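PDB 6BN0: race-specific elicitor A4 from Passalora fulva, which binds chitin as a CBM14-type effector of this tomato pathogen and elicits a hypersensitive response in Cf-4 tomato plants. Local coordinates for the 2-acetamido-2-deoxy-beta-D-glucopyranose site. Residues are numbered along the deposited sequence; one frame, centred on the assembly and turned at random. Chains: chain A/B, Race-specific elicitor A4.

The 2-acetamido-2-deoxy-beta-D-glucopyranose site. Residues chain A 15-17, 19, 23, 33, 35-36, 58, 65-69; chain B 33, 35, 37-39, 50-51, 53, 56, 67. With NAG (2-acetamido-2-deoxy-beta-D-glucopyranose), chain C; NAG (2-acetamido-2-deoxy-beta-D-glucopyranose), chain D; NAG (2-acetamido-2-deoxy-beta-D-glucopyranose), chain E; NAG (2-acetamido-2-deoxy-beta-D-glucopyranose), chain F; NAG (2-acetamido-2-deoxy-beta-D-glucopyranose), chain G; NAG (2-acetamido-2-deoxy-beta-D-glucopyranose), chain H.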
# COMPACT_ATOMS: atom_id res chain seq x y z
N LYS A 15 -4.08 5.95 13.83
CA LYS A 15 -2.67 6.34 13.82
C LYS A 15 -2.09 6.30 12.41
O LYS A 15 -0.87 6.23 12.23
CB LYS A 15 -1.85 5.46 14.77
CG LYS A 15 -2.62 5.10 16.07
CD LYS A 15 -1.90 5.56 17.28
CE LYS A 15 -2.72 5.37 18.56
NZ LYS A 15 -3.67 6.51 18.81
N CYS A 16 -2.98 6.35 11.41
CA CYS A 16 -2.65 6.32 9.98
C CYS A 16 -1.78 5.11 9.61
O CYS A 16 -1.00 5.16 8.65
CB CYS A 16 -1.98 7.63 9.56
SG CYS A 16 -3.03 9.08 10.00
N MET A 17 -1.96 4.00 10.34
CA MET A 17 -1.12 2.82 10.21
C MET A 17 -1.60 1.82 9.17
O MET A 17 -0.78 1.16 8.55
CB MET A 17 -1.00 2.11 11.57
CG MET A 17 0.23 1.22 11.71
SD MET A 17 1.69 2.14 12.27
CE MET A 17 1.25 2.54 13.95
N PRO A 19 -3.74 0.04 5.82
CA PRO A 19 -3.56 0.22 4.36
C PRO A 19 -4.54 1.17 3.73
O PRO A 19 -4.29 1.62 2.60
CB PRO A 19 -3.77 -1.19 3.78
CG PRO A 19 -3.86 -2.13 4.95
CD PRO A 19 -3.96 -1.37 6.22
N LEU A 23 -6.20 8.42 4.08
CA LEU A 23 -5.98 8.69 2.66
C LEU A 23 -7.17 9.45 2.10
O LEU A 23 -8.32 9.02 2.27
CB LEU A 23 -5.79 7.39 1.86
CG LEU A 23 -4.77 6.38 2.45
CD1 LEU A 23 -4.70 5.10 1.64
CD2 LEU A 23 -3.36 7.01 2.43
N TYR A 33 -3.05 11.43 -4.43
CA TYR A 33 -3.94 11.44 -3.28
C TYR A 33 -3.15 12.08 -2.14
O TYR A 33 -1.96 12.38 -2.28
CB TYR A 33 -4.43 10.02 -2.95
CG TYR A 33 -3.29 9.02 -2.68
CD1 TYR A 33 -2.61 8.42 -3.73
CD2 TYR A 33 -2.91 8.70 -1.36
CE1 TYR A 33 -1.58 7.49 -3.50
CE2 TYR A 33 -1.90 7.78 -1.11
CZ TYR A 33 -1.23 7.18 -2.20
OH TYR A 33 -0.18 6.30 -1.99
N GLN A 35 -1.95 11.69 1.83
CA GLN A 35 -1.73 10.78 2.94
C GLN A 35 -1.27 11.61 4.14
O GLN A 35 -0.44 12.52 4.00
CB GLN A 35 -0.67 9.69 2.60
CG GLN A 35 -0.35 8.80 3.78
CD GLN A 35 0.45 7.55 3.40
OE1 GLN A 35 0.35 6.51 4.06
NE2 GLN A 35 1.20 7.62 2.31
N CYS A 36 -1.84 11.34 5.30
CA CYS A 36 -1.57 12.12 6.51
C CYS A 36 -0.47 11.46 7.34
O CYS A 36 -0.49 10.25 7.55
CB CYS A 36 -2.86 12.25 7.33
SG CYS A 36 -4.20 12.91 6.32
N TRP A 58 -7.33 8.20 -8.32
CA TRP A 58 -7.75 7.96 -6.94
C TRP A 58 -9.19 7.44 -6.91
O TRP A 58 -10.09 8.03 -7.54
CB TRP A 58 -7.67 9.26 -6.10
CG TRP A 58 -7.99 8.99 -4.65
CD1 TRP A 58 -9.04 9.51 -3.91
CD2 TRP A 58 -7.28 8.10 -3.78
NE1 TRP A 58 -8.99 9.01 -2.61
CE2 TRP A 58 -7.94 8.13 -2.51
CE3 TRP A 58 -6.15 7.28 -3.94
CZ2 TRP A 58 -7.50 7.37 -1.42
CZ3 TRP A 58 -5.71 6.51 -2.83
CH2 TRP A 58 -6.38 6.58 -1.58
N LYS A 65 -10.16 3.30 -1.37
CA LYS A 65 -9.07 4.16 -0.88
C LYS A 65 -7.78 3.72 -1.51
O LYS A 65 -6.77 3.42 -0.84
CB LYS A 65 -8.99 4.16 0.65
CG LYS A 65 -10.32 4.45 1.28
CD LYS A 65 -10.82 5.86 0.96
CE LYS A 65 -12.13 6.09 1.79
NZ LYS A 65 -12.74 7.46 1.64
N TRP A 66 -7.82 3.61 -2.82
CA TRP A 66 -6.66 3.18 -3.56
C TRP A 66 -6.72 3.76 -4.96
O TRP A 66 -7.75 4.28 -5.40
CB TRP A 66 -6.56 1.64 -3.55
CG TRP A 66 -7.68 0.90 -4.19
CD1 TRP A 66 -8.47 1.31 -5.25
CD2 TRP A 66 -8.09 -0.43 -3.87
NE1 TRP A 66 -9.34 0.30 -5.60
CE2 TRP A 66 -9.12 -0.78 -4.77
CE3 TRP A 66 -7.66 -1.37 -2.92
CZ2 TRP A 66 -9.76 -2.05 -4.72
CZ3 TRP A 66 -8.31 -2.62 -2.88
CH2 TRP A 66 -9.32 -2.95 -3.77
N CYS A 67 -5.59 3.65 -5.67
CA CYS A 67 -5.56 4.05 -7.08
C CYS A 67 -6.20 2.97 -7.96
O CYS A 67 -6.03 1.77 -7.72
CB CYS A 67 -4.11 4.31 -7.47
SG CYS A 67 -3.31 5.57 -6.47
N ASP A 68 -6.96 3.40 -8.97
CA ASP A 68 -7.86 2.48 -9.69
C ASP A 68 -7.92 2.87 -11.16
O ASP A 68 -7.44 3.94 -11.54
CB ASP A 68 -9.29 2.49 -9.07
CG ASP A 68 -9.96 1.07 -9.07
OD1 ASP A 68 -9.62 0.22 -9.91
OD2 ASP A 68 -10.78 0.77 -8.20
N TYR A 69 -8.52 1.99 -11.98
CA TYR A 69 -8.73 2.37 -13.38
C TYR A 69 -9.66 3.57 -13.44
O TYR A 69 -10.59 3.68 -12.61
CB TYR A 69 -9.31 1.21 -14.22
CG TYR A 69 -8.44 -0.02 -14.16
CD1 TYR A 69 -7.20 -0.04 -14.79
CD2 TYR A 69 -8.86 -1.15 -13.47
CE1 TYR A 69 -6.40 -1.16 -14.75
CE2 TYR A 69 -8.07 -2.27 -13.42
CZ TYR A 69 -6.85 -2.28 -14.06
OH TYR A 69 -6.05 -3.39 -14.00
N TYR B 33 0.94 -13.39 1.22
CA TYR B 33 2.31 -13.09 0.84
C TYR B 33 2.93 -12.32 1.99
O TYR B 33 2.25 -11.95 2.96
CB TYR B 33 2.37 -12.30 -0.48
CG TYR B 33 1.59 -10.99 -0.44
CD1 TYR B 33 0.22 -10.98 -0.63
CD2 TYR B 33 2.25 -9.77 -0.21
CE1 TYR B 33 -0.51 -9.79 -0.60
CE2 TYR B 33 1.53 -8.58 -0.18
CZ TYR B 33 0.18 -8.59 -0.40
OH TYR B 33 -0.53 -7.39 -0.32
N GLN B 35 5.04 -9.03 3.14
CA GLN B 35 5.55 -7.71 2.80
C GLN B 35 6.48 -7.22 3.89
O GLN B 35 6.17 -7.34 5.08
CB GLN B 35 4.40 -6.71 2.61
CG GLN B 35 4.91 -5.28 2.32
CD GLN B 35 3.80 -4.34 1.86
OE1 GLN B 35 4.06 -3.35 1.13
NE2 GLN B 35 2.61 -4.64 2.24
N VAL B 37 8.25 -4.44 6.20
CA VAL B 37 8.03 -3.13 6.79
C VAL B 37 9.37 -2.67 7.36
O VAL B 37 9.88 -3.28 8.31
CB VAL B 37 6.95 -3.16 7.87
CG1 VAL B 37 6.84 -1.82 8.59
CG2 VAL B 37 5.58 -3.53 7.20
N PRO B 38 9.99 -1.63 6.81
CA PRO B 38 11.28 -1.18 7.33
C PRO B 38 11.19 -0.76 8.80
O PRO B 38 10.28 -0.03 9.20
CB PRO B 38 11.64 0.02 6.44
CG PRO B 38 10.82 -0.21 5.16
CD PRO B 38 9.56 -0.87 5.61
N LEU B 39 12.17 -1.20 9.60
CA LEU B 39 12.32 -0.81 10.99
C LEU B 39 13.35 0.28 11.21
O LEU B 39 13.33 0.95 12.25
CB LEU B 39 12.69 -2.03 11.84
CG LEU B 39 11.63 -3.14 11.98
CD1 LEU B 39 12.16 -4.31 12.84
CD2 LEU B 39 10.37 -2.57 12.60
N LYS B 50 0.44 -10.76 4.55
CA LYS B 50 -0.68 -10.00 3.99
C LYS B 50 -1.57 -10.95 3.22
O LYS B 50 -1.07 -11.87 2.57
CB LYS B 50 -0.19 -8.91 3.02
CG LYS B 50 0.80 -7.92 3.62
CD LYS B 50 0.03 -6.77 4.30
CE LYS B 50 -0.52 -5.82 3.22
NZ LYS B 50 -1.30 -4.67 3.76
N PRO B 51 -2.88 -10.71 3.20
CA PRO B 51 -3.79 -11.64 2.51
C PRO B 51 -3.98 -11.35 1.02
O PRO B 51 -4.00 -10.20 0.58
CB PRO B 51 -5.10 -11.45 3.27
CG PRO B 51 -5.05 -9.98 3.66
CD PRO B 51 -3.60 -9.64 3.91
N PRO B 53 -6.86 -11.56 -1.99
CA PRO B 53 -8.32 -11.62 -2.07
C PRO B 53 -8.76 -13.06 -2.18
O PRO B 53 -8.01 -13.93 -2.65
CB PRO B 53 -8.62 -10.83 -3.35
CG PRO B 53 -7.44 -9.94 -3.55
CD PRO B 53 -6.27 -10.74 -3.05
N LEU B 56 -7.67 -16.09 -4.78
CA LEU B 56 -6.45 -15.76 -5.50
C LEU B 56 -5.22 -16.35 -4.79
O LEU B 56 -5.23 -16.59 -3.58
CB LEU B 56 -6.27 -14.22 -5.64
CG LEU B 56 -7.42 -13.47 -6.37
CD1 LEU B 56 -7.02 -12.00 -6.74
CD2 LEU B 56 -7.83 -14.22 -7.59
N CYS B 67 -1.26 -11.00 -6.33
CA CYS B 67 -2.22 -12.08 -6.18
C CYS B 67 -2.93 -12.30 -7.50
O CYS B 67 -3.27 -11.33 -8.20
CB CYS B 67 -3.23 -11.75 -5.08
SG CYS B 67 -2.44 -11.46 -3.47
C1 NAG C . 5.81 4.63 12.07
C2 NAG C . 5.77 3.18 11.57
C3 NAG C . 5.27 3.13 10.12
C4 NAG C . 3.97 3.92 9.97
C5 NAG C . 4.12 5.31 10.58
C6 NAG C . 2.86 6.14 10.55
C7 NAG C . 7.28 1.33 12.11
C8 NAG C . 8.70 0.88 12.17
N2 NAG C . 7.09 2.58 11.69
O1 NAG C . 6.17 4.63 13.41
O3 NAG C . 5.09 1.77 9.71
O4 NAG C . 3.74 4.15 8.59
O5 NAG C . 4.53 5.19 11.95
O6 NAG C . 1.79 5.51 11.25
O7 NAG C . 6.35 0.60 12.44
C1 NAG D . 2.79 3.27 8.04
C2 NAG D . 2.28 3.96 6.78
C3 NAG D . 1.34 3.04 6.01
C4 NAG D . 1.97 1.66 5.80
C5 NAG D . 2.50 1.10 7.13
C6 NAG D . 3.29 -0.20 6.99
C7 NAG D . 2.14 6.43 6.88
C8 NAG D . 1.31 7.62 7.34
N2 NAG D . 1.61 5.22 7.12
O3 NAG D . 1.10 3.67 4.75
O4 NAG D . 0.96 0.78 5.33
O5 NAG D . 3.41 2.05 7.69
O6 NAG D . 4.30 -0.04 6.01
O7 NAG D . 3.23 6.57 6.31
C1 NAG E . 0.87 0.68 3.92
C2 NAG E . 0.44 -0.76 3.64
C3 NAG E . 0.10 -0.96 2.15
C4 NAG E . -0.84 0.15 1.64
C5 NAG E . -0.30 1.53 2.02
C6 NAG E . -1.30 2.63 1.70
C7 NAG E . 1.28 -2.70 4.90
C8 NAG E . 2.50 -3.50 5.27
N2 NAG E . 1.49 -1.68 4.06
O3 NAG E . -0.57 -2.21 2.04
O4 NAG E . -0.92 0.16 0.22
O5 NAG E . -0.09 1.57 3.44
O6 NAG E . -0.85 3.92 2.12
O7 NAG E . 0.17 -2.96 5.34
C1 NAG F . -2.05 -0.57 -0.34
C2 NAG F . -2.47 0.03 -1.68
C3 NAG F . -3.54 -0.86 -2.38
C4 NAG F . -3.14 -2.34 -2.34
C5 NAG F . -2.72 -2.75 -0.93
C6 NAG F . -2.17 -4.18 -0.90
C7 NAG F . -2.22 2.46 -1.82
C8 NAG F . -2.87 3.80 -1.62
N2 NAG F . -2.97 1.38 -1.50
O3 NAG F . -3.62 -0.44 -3.75
O4 NAG F . -4.25 -3.17 -2.62
O5 NAG F . -1.65 -1.89 -0.52
O6 NAG F . -1.75 -4.62 0.38
O7 NAG F . -1.07 2.35 -2.23
C1 NAG G . -4.37 -3.49 -4.01
C2 NAG G . -5.14 -4.83 -4.13
C3 NAG G . -5.45 -5.14 -5.61
C4 NAG G . -6.06 -3.94 -6.32
C5 NAG G . -5.18 -2.71 -6.11
C6 NAG G . -5.76 -1.46 -6.76
C7 NAG G . -4.79 -6.76 -2.65
C8 NAG G . -3.80 -7.81 -2.18
N2 NAG G . -4.33 -5.90 -3.56
O3 NAG G . -6.36 -6.24 -5.62
O4 NAG G . -6.06 -4.10 -7.73
O5 NAG G . -5.08 -2.46 -4.71
O6 NAG G . -5.00 -0.30 -6.44
O7 NAG G . -5.94 -6.71 -2.22
C1 NAG H . -7.03 -4.93 -8.38
C2 NAG H . -6.96 -4.56 -9.85
C3 NAG H . -7.93 -5.42 -10.69
C4 NAG H . -7.73 -6.90 -10.36
C5 NAG H . -7.70 -7.15 -8.85
C6 NAG H . -7.33 -8.57 -8.51
C7 NAG H . -6.16 -2.38 -10.51
C8 NAG H . -6.43 -0.90 -10.69
N2 NAG H . -7.16 -3.12 -10.06
O3 NAG H . -7.65 -5.26 -12.08
O4 NAG H . -8.75 -7.72 -10.92
O5 NAG H . -6.73 -6.30 -8.22
O6 NAG H . -7.24 -8.78 -7.11
O7 NAG H . -5.09 -2.88 -10.81
O HOH W 1 -3.25 2.27 -4.92
O HOH W 2 -5.34 1.42 0.14
O HOH W 3 0.48 5.80 0.60
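A chitin hexasaccharide lies extended between two copies of the chitin-binding type-2 (CBM14) domain, its end sugar NAG (chain C) poorly ordered; chains A and B form the groove together, a pairing that may belong to the crystal. Chain A supplies most of the grip. A:Trp66 has CG wedged between N and C (chi1 62°), laying the indole along NAG (chain G): the hydroxymethyl carbon C6 sits over one face, 3.8 Å from the centroid of the five-membered ring. At the indole edge NE1 donates nearly in the ring plane to A:Asp68 OD2, meeting that oxygen from above the carboxylate plane. The other carboxylate oxygen, OD1, takes the backbone N of A:Tyr69 on its anti lone pair, so A:Asp68, which also touches the methyl C8 of NAG (chain H), ties the indole edge to the backbone at A:Tyr69 and may help set both residues. The A:Tyr69 ring receives that methyl over one face, while O3 of the same sugar lies at the ring edge, in plane, 3.1 Å from OH.

Further along, A:Gln35, with CG anti to the backbone N (chi1 176°) and an extended chain, reaches tip-first to NAG (chain D), whose O3 donates to OE1 in the carbonyl plane at 3.0 Å. The acetamide N2 of NAG (chain D) points almost straight (173° at H) at the A:Cys16 carbonyl O. A:Met17, CG anti to the backbone N and the chain then folded, brings SD 3.7 Å from C4 of NAG (chain C). The acetamide methyl C8 of NAG (chain F) points at A:Leu23 CD1, the phenol end of A:Tyr33 and A:Trp58 CZ3; its N2 reaches A:Pro19 O and A:Lys65 O through a water.

From the opposite side, B:Lys50, kinked twice beyond CB, packs CB over the rim of one B:Tyr33 face and runs counter to A:Pro19. Its amine NZ forks onto NAG (chain E), donating to the acetamide O7 at 2.8 Å and to O3 at 3.1 Å. Beside it, B:Tyr33 OH accepts a hydrogen bond from NAG (chain F) O6 at 3.1 Å.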